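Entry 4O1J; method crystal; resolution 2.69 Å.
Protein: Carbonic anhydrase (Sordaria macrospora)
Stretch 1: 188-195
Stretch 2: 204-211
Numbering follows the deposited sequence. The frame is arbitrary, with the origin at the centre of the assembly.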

ATOM      1  N   GLY A 188     -19.969  21.336  -2.621  1.00 37.62           N
ATOM      2  CA  GLY A 188     -20.260  21.212  -4.032  1.00 36.37           C
ATOM      3  C   GLY A 188     -19.003  20.891  -4.812  1.00 35.77           C
ATOM      4  O   GLY A 188     -18.785  21.415  -5.906  1.00 36.81           O
ATOM      5  N   LEU A 189     -18.169  20.032  -4.238  1.00 34.43           N
ATOM      6  CA  LEU A 189     -16.995  19.542  -4.938  1.00 33.80           C
ATOM      7  C   LEU A 189     -17.462  18.803  -6.183  1.00 35.46           C
ATOM      8  O   LEU A 189     -18.458  18.072  -6.148  1.00 35.65           O
ATOM      9  CB  LEU A 189     -16.152  18.637  -4.030  1.00 32.79           C
ATOM     10  CG  LEU A 189     -14.995  17.879  -4.689  1.00 31.11           C
ATOM     11  CD1 LEU A 189     -14.027  18.850  -5.338  1.00 31.14           C
ATOM     12  CD2 LEU A 189     -14.270  17.028  -3.670  1.00 29.69           C
ATOM     13  N   GLU A 190     -16.774  19.017  -7.295  1.00 36.33           N
ATOM     14  CA  GLU A 190     -17.160  18.352  -8.531  1.00 38.35           C
ATOM     15  C   GLU A 190     -16.131  17.321  -8.959  1.00 34.97           C
ATOM     16  O   GLU A 190     -14.938  17.486  -8.719  1.00 33.51           O
ATOM     17  CB  GLU A 190     -17.392  19.377  -9.639  1.00 42.55           C
ATOM     18  CG  GLU A 190     -18.579  20.286  -9.368  1.00 46.74           C
ATOM     19  CD  GLU A 190     -18.979  21.105 -10.579  1.00 49.70           C
ATOM     20  OE1 GLU A 190     -19.260  20.502 -11.636  1.00 49.74           O
ATOM     21  OE2 GLU A 190     -19.019  22.349 -10.469  1.00 51.37           O
ATOM     22  N   VAL A 191     -16.610  16.240  -9.566  1.00 32.09           N
ATOM     23  CA  VAL A 191     -15.737  15.175 -10.029  1.00 29.29           C
ATOM     24  C   VAL A 191     -16.051  14.855 -11.491  1.00 29.37           C
ATOM     25  O   VAL A 191     -17.211  14.707 -11.871  1.00 31.44           O
ATOM     26  CB  VAL A 191     -15.881  13.907  -9.164  1.00 25.73           C
ATOM     27  CG1 VAL A 191     -14.885  12.837  -9.612  1.00 23.59           C
ATOM     28  CG2 VAL A 191     -15.678  14.249  -7.691  1.00 24.17           C
ATOM     29  N   HIS A 192     -15.008  14.760 -12.308  1.00 26.95           N
ATOM     30  CA  HIS A 192     -15.152  14.601 -13.748  1.00 26.98           C
ATOM     31  C   HIS A 192     -14.272  13.470 -14.271  1.00 27.80           C
ATOM     32  O   HIS A 192     -13.098  13.351 -13.901  1.00 26.82           O
ATOM     33  CB  HIS A 192     -14.804  15.911 -14.464  1.00 26.73           C
ATOM     34  CG  HIS A 192     -15.293  17.133 -13.751  1.00 27.15           C
ATOM     35  ND1 HIS A 192     -16.571  17.626 -13.904  1.00 27.44           N
ATOM     36  CD2 HIS A 192     -14.679  17.950 -12.857  1.00 25.48           C
ATOM     37  CE1 HIS A 192     -16.723  18.698 -13.146  1.00 27.04           C
ATOM     38  NE2 HIS A 192     -15.588  18.913 -12.501  1.00 26.06           N
ATOM     39  N   GLY A 193     -14.847  12.639 -15.134  1.00 28.78           N
ATOM     40  CA  GLY A 193     -14.076  11.622 -15.820  1.00 29.55           C
ATOM     41  C   GLY A 193     -13.794  12.095 -17.231  1.00 30.72           C
ATOM     42  O   GLY A 193     -14.720  12.402 -17.984  1.00 32.15           O
ATOM     43  N   VAL A 194     -12.519  12.217 -17.581  1.00 29.89           N
ATOM     44  CA  VAL A 194     -12.181  12.682 -18.917  1.00 29.79           C
ATOM     45  C   VAL A 194     -11.220  11.743 -19.642  1.00 31.15           C
ATOM     46  O   VAL A 194     -10.607  10.838 -19.054  1.00 30.55           O
ATOM     47  CB  VAL A 194     -11.555  14.097 -18.895  1.00 27.69           C
ATOM     48  CG1 VAL A 194     -12.476  15.089 -18.192  1.00 26.30           C
ATOM     49  CG2 VAL A 194     -10.193  14.064 -18.234  1.00 26.36           C
ATOM     50  N   PHE A 195     -11.085  11.998 -20.936  1.00 32.38           N
ATOM     51  CA  PHE A 195     -10.241  11.189 -21.789  1.00 32.59           C
ATOM     52  C   PHE A 195      -9.425  12.059 -22.747  1.00 33.14           C
ATOM     53  O   PHE A 195      -9.966  12.844 -23.531  1.00 33.64           O
ATOM     54  CB  PHE A 195     -11.083  10.177 -22.567  1.00 32.25           C
ATOM     55  CG  PHE A 195     -10.282   9.047 -23.125  1.00 31.68           C
ATOM     56  CD1 PHE A 195      -9.853   8.018 -22.303  1.00 31.57           C
ATOM     57  CD2 PHE A 195      -9.946   9.017 -24.465  1.00 31.02           C
ATOM     58  CE1 PHE A 195      -9.102   6.983 -22.808  1.00 31.35           C
ATOM     59  CE2 PHE A 195      -9.201   7.984 -24.977  1.00 31.12           C
ATOM     60  CZ  PHE A 195      -8.778   6.963 -24.153  1.00 31.15           C
TER
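Stretch 2 (204-211) KELGCGTA

Stretch 2 runs against stretch 1 as an antiparallel partner: the N-to-C directions of strand 190-195 and strand 204-206 make an angle of 123°, and the two axes approach to 4.5 Å. The angle is well short of 180°, but the pairs Phe-195 with Lys-204 and Val-194 with Glu-205 are both antiparallel bridges. Contact between the two stretches buries 540 Å² in total.

Lys-204 is extended (phi/psi -120/157) and forms a hydrogen-bonded pair with Phe-195, their CA atoms 5.3 Å apart. The evidence is reciprocal: Phe-195 N donates to Lys-204 O at 2.9 Å, and Lys-204 N donates to Phe-195 O at 2.9 Å. Both side chains leave on the same face, where Lys-204 CE comes within 3.9 Å of Phe-195 CD2, approaching the ring obliquely.

Glu-205 (-84/141) faces Val-194 in a non-hydrogen-bonded pair with a CA-CA distance of 4.4 Å. Their side chains share the other face; the closest atoms of the two residues, Val-194 CG1 and Glu-205 CA, are 4.4 Å apart, so the pair is not tightly packed. At Leu-206 the backbone bond returns, with Leu-206 N donating to Gly-193 O at 2.9 Å and an almost linear 172°. The CA-to-CB bond of Leu-206 points toward stretch 1, and its CD2 packs on Phe-195 CB at 3.9 Å, an apolar contact.

The chain turns a corner at Gly-207, whose positive phi (86/24) favours glycine. Here a water bridges the two stretches: it accepts from Gly-207 N at 2.6 Å and donates to Gly-193 O at 3.1 Å. The register shifts by two between the His-192 and Val-194 pairings, which identifies a beta bulge.

Cys-208 is extended again (-126/136), and its O accepts from Gly-193 N at 2.9 Å, with a more bent angle of 135°. Gly-193 thus bonds through both its N and its O. A CB on Gly-193 would point toward stretch 2 and lie 2.5 Å from Cys-208 SG, a clash.

Gly-209 pairs with His-192 without hydrogen bonds between them. Its CA instead makes a CA-H...O contact with Val-191 O at 3.2 Å. Its backbone angles (146/-154) call for glycine, and a CB would also fall 2.1 Å from Val-191 O.

Thr-210 leaves the extended conformation (-67/-35) yet remains anchored, as Thr-210 N donates to Val-191 O at 2.9 Å and 164°. Its CA-to-CB bond points toward stretch 1, and Thr-210 CG2 lies 3.5 Å from Glu-190 CA. Ala-211, poorly ordered, makes no contact.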

ATOM      1  N   LYS A 204     -11.837  15.011 -23.897  1.00 38.42           N
ATOM      2  CA  LYS A 204     -13.292  14.956 -23.925  1.00 37.73           C
ATOM      3  C   LYS A 204     -13.823  14.456 -22.587  1.00 39.00           C
ATOM      4  O   LYS A 204     -13.106  13.798 -21.832  1.00 40.08           O
ATOM      5  CB  LYS A 204     -13.773  14.050 -25.057  1.00 37.01           C
ATOM      6  CG  LYS A 204     -13.223  12.633 -24.999  1.00 36.30           C
ATOM      7  CD  LYS A 204     -13.906  11.720 -26.009  1.00 36.36           C
ATOM      8  CE  LYS A 204     -13.159  10.399 -26.155  1.00 36.26           C
ATOM      9  NZ  LYS A 204     -13.686   9.559 -27.267  1.00 36.72           N
ATOM     10  N   GLU A 205     -15.075  14.779 -22.289  1.00 38.44           N
ATOM     11  CA  GLU A 205     -15.723  14.248 -21.096  1.00 38.58           C
ATOM     12  C   GLU A 205     -16.297  12.870 -21.388  1.00 37.82           C
ATOM     13  O   GLU A 205     -16.831  12.641 -22.466  1.00 39.53           O
ATOM     14  CB  GLU A 205     -16.822  15.188 -20.611  1.00 40.69           C
ATOM     15  CG  GLU A 205     -16.332  16.566 -20.250  1.00 43.34           C
ATOM     16  CD  GLU A 205     -17.458  17.475 -19.810  1.00 46.92           C
ATOM     17  OE1 GLU A 205     -18.288  17.035 -18.986  1.00 47.87           O
ATOM     18  OE2 GLU A 205     -17.506  18.635 -20.274  1.00 48.77           O
ATOM     19  N   LEU A 206     -16.199  11.953 -20.432  1.00 36.33           N
ATOM     20  CA  LEU A 206     -16.752  10.615 -20.636  1.00 36.24           C
ATOM     21  C   LEU A 206     -18.192  10.501 -20.147  1.00 38.87           C
ATOM     22  O   LEU A 206     -18.869   9.519 -20.432  1.00 39.49           O
ATOM     23  CB  LEU A 206     -15.886   9.566 -19.949  1.00 34.56           C
ATOM     24  CG  LEU A 206     -14.540   9.362 -20.646  1.00 33.45           C
ATOM     25  CD1 LEU A 206     -13.683   8.359 -19.900  1.00 32.40           C
ATOM     26  CD2 LEU A 206     -14.751   8.935 -22.091  1.00 33.58           C
ATOM     27  N   GLY A 207     -18.652  11.511 -19.414  1.00 41.04           N
ATOM     28  CA  GLY A 207     -20.027  11.564 -18.952  1.00 43.23           C
ATOM     29  C   GLY A 207     -20.216  10.817 -17.650  1.00 46.36           C
ATOM     30  O   GLY A 207     -21.317  10.371 -17.333  1.00 47.11           O
ATOM     31  N   CYS A 208     -19.135  10.681 -16.892  1.00 48.40           N
ATOM     32  CA  CYS A 208     -19.191  10.030 -15.593  1.00 50.18           C
ATOM     33  C   CYS A 208     -18.596  10.953 -14.545  1.00 51.56           C
ATOM     34  O   CYS A 208     -17.563  11.594 -14.770  1.00 52.63           O
ATOM     35  CB  CYS A 208     -18.444   8.696 -15.607  1.00 50.58           C
ATOM     36  SG  CYS A 208     -16.738   8.793 -16.202  1.00 47.26           S
ATOM     37  N   GLY A 209     -19.265  11.044 -13.404  1.00 51.23           N
ATOM     38  CA  GLY A 209     -18.814  11.926 -12.351  1.00 50.30           C
ATOM     39  C   GLY A 209     -19.968  12.517 -11.577  1.00 50.84           C
ATOM     40  O   GLY A 209     -21.058  11.945 -11.522  1.00 50.86           O
ATOM     41  N   THR A 210     -19.722  13.678 -10.987  1.00 52.37           N
ATOM     42  CA  THR A 210     -20.693  14.337 -10.128  1.00 54.42           C
ATOM     43  C   THR A 210     -21.946  14.839 -10.871  1.00 56.76           C
ATOM     44  O   THR A 210     -23.044  14.801 -10.316  1.00 57.22           O
ATOM     45  CB  THR A 210     -20.013  15.489  -9.341  1.00 42.71           C
ATOM     46  OG1 THR A 210     -20.777  15.782  -8.165  1.00 44.30           O
ATOM     47  CG2 THR A 210     -19.841  16.734 -10.192  1.00 41.48           C
ATOM     48  N   ALA A 211     -21.790  15.285 -12.114  1.00 59.56           N
ATOM     49  CA  ALA A 211     -22.913  15.816 -12.889  1.00 63.63           C
ATOM     50  C   ALA A 211     -22.510  16.080 -14.335  1.00 66.82           C
ATOM     51  O   ALA A 211     -22.885  17.097 -14.917  1.00 68.86           O
ATOM     52  CB  ALA A 211     -23.452  17.101 -12.252  1.00 64.02           C
TER
HETATM   53  O   HOH W   1     -17.675  13.364 -17.957  1.00 36.65           O